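Local coordinates for protein deoxyhypusine hydroxylase (Homo sapiens, PDB 4D50) that hydroxylates the deoxyhypusine residue of translation initiation factor eIF5A at a peroxo-diiron centre, completing the synthesis of hypusine, at residues A[57-68]-A[88-99]. Residues are numbered along the deposited sequence; the frame is centred on the assembly and turned at random.
Sequences ALLKHELAYCLG and QEPMVRHEAGEA. With FE (Fe (III) ion), chain C; FE (Fe (III) ion), chain D; PER (peroxide ion), chain E.
Two successive HEAT-like repeats meet here, and H61 and E95 touch beside the diiron site, to which both helices contribute ligands. The helical segments 57-68 and 90-99 run parallel, 3° between their axes, with a closest approach of 8.0 Å. H61 NE2 binds one iron (2.3 Å), together with H245 and E246. H94 NE2 and E95 OE1 bind the other, with H212, and the peroxide bridges the two metals. H61 ND1 donates to a lone pair of L58 O (2.7 Å), in the carbonyl plane, which sets the ring's rotation and leaves NE2 for the metal. In one of two modelled conformers, M91 CE lies over one ring face, 3.5 Å from the H61 centroid, a CH-pi contact; CG is anti to the backbone N (chi1 160°) and the side chain extended. E95 OE1 sits at the ring edge, 3.3 Å from H61 CD2. At the N-terminal end K60 NZ donates to the syn lone pair of E89 OE1 (3.2 Å), a salt bridge, and a water links K60 NZ to E89 OE2. Towards the other end A99 CB rests 3.5 Å from G68 CA. Helix 26-39 packs against helix 57-70, helix 76-84 against both helices, and helix 272-289 touches L58 and M91.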
loop_
_atom_site.group_PDB
_atom_site.type_symbol
_atom_site.label_atom_id
_atom_site.label_comp_id
_atom_site.label_asym_id
_atom_site.label_seq_id
_atom_site.Cartn_x
_atom_site.Cartn_y
_atom_site.Cartn_z
ATOM N N ALA A 57 -2.463 10.266 9.346
ATOM C CA ALA A 57 -2.956 8.865 8.983
ATOM C C ALA A 57 -2.190 8.359 7.764
ATOM O O ALA A 57 -1.840 7.148 7.689
ATOM C CB ALA A 57 -4.445 8.868 8.648
ATOM N N LEU A 58 -1.936 9.237 6.797
ATOM C CA LEU A 58 -1.096 8.935 5.609
ATOM C C LEU A 58 0.276 8.392 6.043
ATOM O O LEU A 58 0.677 7.274 5.656
ATOM C CB LEU A 58 -0.884 10.137 4.701
ATOM C CG LEU A 58 -0.047 9.792 3.479
ATOM C CD1 LEU A 58 -0.785 8.842 2.541
ATOM C CD2 LEU A 58 0.322 11.026 2.659
ATOM N N LEU A 59 0.949 9.128 6.914
ATOM C CA LEU A 59 2.266 8.648 7.331
ATOM C C LEU A 59 2.129 7.321 8.076
ATOM O O LEU A 59 2.822 6.374 7.784
ATOM C CB LEU A 59 2.991 9.705 8.173
ATOM C CG LEU A 59 4.399 9.277 8.586
ATOM C CD1 LEU A 59 5.376 9.035 7.461
ATOM C CD2 LEU A 59 4.938 10.392 9.541
ATOM N N LYS A 60 1.188 7.225 9.022
ATOM C CA LYS A 60 1.083 6.025 9.855
ATOM C C LYS A 60 0.792 4.739 9.069
ATOM O O LYS A 60 1.342 3.681 9.349
ATOM C CB LYS A 60 0.024 6.193 10.916
ATOM C CG LYS A 60 0.411 7.106 12.072
ATOM C CD LYS A 60 -0.631 7.060 13.194
ATOM C CE LYS A 60 -1.902 7.756 12.803
ATOM N NZ LYS A 60 -2.855 7.950 13.917
ATOM N N HIS A 61 -0.033 4.852 8.068
ATOM C CA HIS A 61 -0.351 3.703 7.231
ATOM C C HIS A 61 0.829 3.313 6.345
ATOM O O HIS A 61 1.046 2.108 6.107
ATOM C CB HIS A 61 -1.677 3.924 6.514
ATOM C CG HIS A 61 -1.541 4.207 5.051
ATOM N ND1 HIS A 61 -0.892 5.315 4.560
ATOM C CD2 HIS A 61 -1.933 3.469 3.981
ATOM C CE1 HIS A 61 -0.969 5.290 3.226
ATOM N NE2 HIS A 61 -1.561 4.154 2.858
ATOM N N GLU A 62 1.674 4.273 5.963
ATOM C CA GLU A 62 2.925 3.953 5.204
ATOM C C GLU A 62 3.937 3.181 6.131
ATOM O O GLU A 62 4.697 2.287 5.705
ATOM C CB GLU A 62 3.536 5.218 4.686
ATOM C CG GLU A 62 4.141 5.171 3.296
ATOM C CD GLU A 62 3.065 5.132 2.222
ATOM O OE1 GLU A 62 2.143 5.971 2.225
ATOM O OE2 GLU A 62 3.095 4.155 1.459
ATOM N N LEU A 63 3.935 3.573 7.383
ATOM C CA LEU A 63 4.765 2.864 8.358
ATOM C C LEU A 63 4.385 1.435 8.324
ATOM O O LEU A 63 5.240 0.526 8.371
ATOM C CB LEU A 63 4.595 3.383 9.768
ATOM C CG LEU A 63 4.762 4.887 10.014
ATOM C CD1 LEU A 63 4.383 5.189 11.433
ATOM C CD2 LEU A 63 6.175 5.285 9.761
ATOM N N ALA A 64 3.086 1.201 8.451
ATOM C CA ALA A 64 2.636 -0.216 8.503
ATOM C C ALA A 64 2.939 -0.913 7.182
ATOM O O ALA A 64 3.379 -2.082 7.202
ATOM C CB ALA A 64 1.128 -0.330 8.789
ATOM N N TYR A 65 2.709 -0.270 6.051
ATOM C CA TYR A 65 3.040 -0.871 4.774
ATOM C C TYR A 65 4.501 -1.301 4.671
ATOM O O TYR A 65 4.834 -2.420 4.316
ATOM C CB TYR A 65 2.737 0.107 3.645
ATOM C CG TYR A 65 3.130 -0.322 2.265
ATOM C CD1 TYR A 65 2.416 -1.291 1.572
ATOM C CD2 TYR A 65 4.327 0.135 1.700
ATOM C CE1 TYR A 65 2.814 -1.704 0.285
ATOM C CE2 TYR A 65 4.701 -0.220 0.425
ATOM C CZ TYR A 65 3.999 -1.199 -0.242
ATOM O OH TYR A 65 4.395 -1.504 -1.486
ATOM N N CYS A 66 5.369 -0.426 5.122
ATOM C CA CYS A 66 6.816 -0.666 5.118
ATOM C C CYS A 66 7.167 -1.859 5.987
ATOM O O CYS A 66 7.954 -2.684 5.549
ATOM C CB CYS A 66 7.662 0.556 5.515
ATOM S SG CYS A 66 7.690 1.786 4.197
ATOM N N LEU A 67 6.562 -1.979 7.191
ATOM C CA LEU A 67 6.908 -3.116 8.066
ATOM C C LEU A 67 6.466 -4.405 7.415
ATOM O O LEU A 67 7.045 -5.483 7.633
ATOM C CB LEU A 67 6.227 -2.958 9.449
ATOM C CG LEU A 67 6.808 -1.785 10.304
ATOM C CD1 LEU A 67 6.023 -1.639 11.571
ATOM C CD2 LEU A 67 8.305 -1.954 10.603
ATOM N N GLY A 68 5.366 -4.337 6.695
ATOM C CA GLY A 68 4.902 -5.506 5.965
ATOM C C GLY A 68 5.938 -5.950 4.938
ATOM O O GLY A 68 6.234 -7.154 4.816
ATOM N N GLN A 88 -7.116 4.032 15.941
ATOM C CA GLN A 88 -6.410 4.268 14.658
ATOM C C GLN A 88 -7.420 4.361 13.507
ATOM O O GLN A 88 -8.389 3.628 13.521
ATOM C CB GLN A 88 -5.381 3.153 14.363
ATOM C CG GLN A 88 -4.205 3.060 15.296
ATOM C CD GLN A 88 -3.152 4.126 15.101
ATOM O OE1 GLN A 88 -2.147 4.119 15.775
ATOM N NE2 GLN A 88 -3.368 5.019 14.187
ATOM N N GLU A 89 -7.181 5.203 12.483
ATOM C CA GLU A 89 -8.093 5.292 11.318
ATOM C C GLU A 89 -8.185 3.917 10.666
ATOM O O GLU A 89 -7.202 3.207 10.714
ATOM C CB GLU A 89 -7.564 6.277 10.274
ATOM C CG GLU A 89 -7.379 7.742 10.767
ATOM C CD GLU A 89 -6.245 7.997 11.800
ATOM O OE1 GLU A 89 -5.326 7.146 12.126
ATOM O OE2 GLU A 89 -6.247 9.138 12.317
ATOM N N PRO A 90 -9.309 3.598 9.994
ATOM C CA PRO A 90 -9.470 2.354 9.203
ATOM C C PRO A 90 -8.284 2.027 8.239
ATOM O O PRO A 90 -7.852 0.877 8.107
ATOM C CB PRO A 90 -10.740 2.633 8.379
ATOM C CG PRO A 90 -11.534 3.587 9.203
ATOM C CD PRO A 90 -10.534 4.437 9.932
ATOM N N MET A 91 -7.842 3.046 7.542
ATOM C CA MET A 91 -6.746 2.954 6.583
ATOM C C MET A 91 -5.464 2.456 7.277
ATOM O O MET A 91 -4.671 1.693 6.691
ATOM C CB MET A 91 -6.575 4.347 5.979
ATOM C CG MET A 91 -5.296 4.730 5.317
ATOM S SD MET A 91 -5.591 6.438 4.778
ATOM C CE MET A 91 -4.097 6.658 3.838
ATOM N N VAL A 92 -5.278 2.887 8.517
ATOM C CA VAL A 92 -4.110 2.534 9.248
ATOM C C VAL A 92 -4.258 1.064 9.736
ATOM O O VAL A 92 -3.318 0.262 9.639
ATOM C CB VAL A 92 -3.862 3.509 10.408
ATOM C CG1 VAL A 92 -2.762 3.003 11.255
ATOM C CG2 VAL A 92 -3.443 4.885 9.841
ATOM N N ARG A 93 -5.432 0.726 10.265
ATOM C CA ARG A 93 -5.655 -0.602 10.805
ATOM C C ARG A 93 -5.635 -1.598 9.672
ATOM O O ARG A 93 -5.079 -2.703 9.836
ATOM C CB ARG A 93 -6.997 -0.673 11.625
ATOM C CG ARG A 93 -6.999 0.259 12.872
ATOM C CD ARG A 93 -8.340 0.202 13.626
ATOM N NE ARG A 93 -8.553 -1.191 14.015
ATOM C CZ ARG A 93 -9.667 -1.904 13.960
ATOM N NH1 ARG A 93 -10.829 -1.382 13.597
ATOM N NH2 ARG A 93 -9.608 -3.194 14.288
ATOM N N HIS A 94 -6.228 -1.239 8.534
ATOM C CA HIS A 94 -6.212 -2.117 7.348
ATOM C C HIS A 94 -4.767 -2.403 6.989
ATOM O O HIS A 94 -4.361 -3.610 6.802
ATOM C CB HIS A 94 -6.981 -1.540 6.139
ATOM C CG HIS A 94 -6.186 -1.513 4.895
ATOM N ND1 HIS A 94 -5.894 -2.642 4.156
ATOM C CD2 HIS A 94 -5.599 -0.478 4.268
ATOM C CE1 HIS A 94 -5.120 -2.294 3.146
ATOM N NE2 HIS A 94 -4.942 -0.984 3.187
ATOM N N GLU A 95 -3.963 -1.360 6.930
ATOM C CA GLU A 95 -2.589 -1.515 6.471
ATOM C C GLU A 95 -1.790 -2.443 7.405
ATOM O O GLU A 95 -0.933 -3.205 6.970
ATOM C CB GLU A 95 -1.853 -0.163 6.266
ATOM C CG GLU A 95 -0.813 -0.201 5.194
ATOM C CD GLU A 95 -1.378 -0.424 3.805
ATOM O OE1 GLU A 95 -2.351 0.285 3.355
ATOM O OE2 GLU A 95 -0.939 -1.409 3.129
ATOM N N ALA A 96 -2.053 -2.325 8.687
ATOM C CA ALA A 96 -1.349 -3.192 9.713
ATOM C C ALA A 96 -1.830 -4.667 9.480
ATOM O O ALA A 96 -0.974 -5.568 9.564
ATOM C CB ALA A 96 -1.648 -2.752 11.165
ATOM N N GLY A 97 -3.131 -4.930 9.251
ATOM C CA GLY A 97 -3.554 -6.286 8.963
ATOM C C GLY A 97 -2.936 -6.869 7.716
ATOM O O GLY A 97 -2.470 -8.002 7.694
ATOM N N GLU A 98 -2.979 -6.100 6.647
ATOM C CA GLU A 98 -2.253 -6.515 5.420
ATOM C C GLU A 98 -0.765 -6.819 5.657
ATOM O O GLU A 98 -0.243 -7.775 5.123
ATOM C CB GLU A 98 -2.372 -5.463 4.282
ATOM C CG GLU A 98 -1.690 -5.926 2.996
ATOM C CD GLU A 98 -1.873 -4.993 1.818
ATOM O OE1 GLU A 98 -2.973 -4.422 1.668
ATOM O OE2 GLU A 98 -0.929 -4.951 0.998
ATOM N N ALA A 99 -0.088 -5.989 6.482
ATOM C CA ALA A 99 1.287 -6.140 6.758
ATOM C C ALA A 99 1.544 -7.449 7.465
ATOM O O ALA A 99 2.537 -8.047 7.220
ATOM C CB ALA A 99 1.831 -4.950 7.532
HETATM FE FE FE C . -3.747 0.345 1.841
HETATM FE FE FE D . -2.654 3.803 0.828
HETATM O O1 PER E . -4.428 2.386 2.418
HETATM O O2 PER E . -4.682 3.683 1.622
HETATM O O HOH W 1 -4.201 10.361 13.427
HETATM O O HOH W 2 -2.844 -1.408 0.915
HETATM O O HOH W 3 -2.269 1.454 0.759
HETATM O O HOH W 4 -0.722 3.896 -0.133
#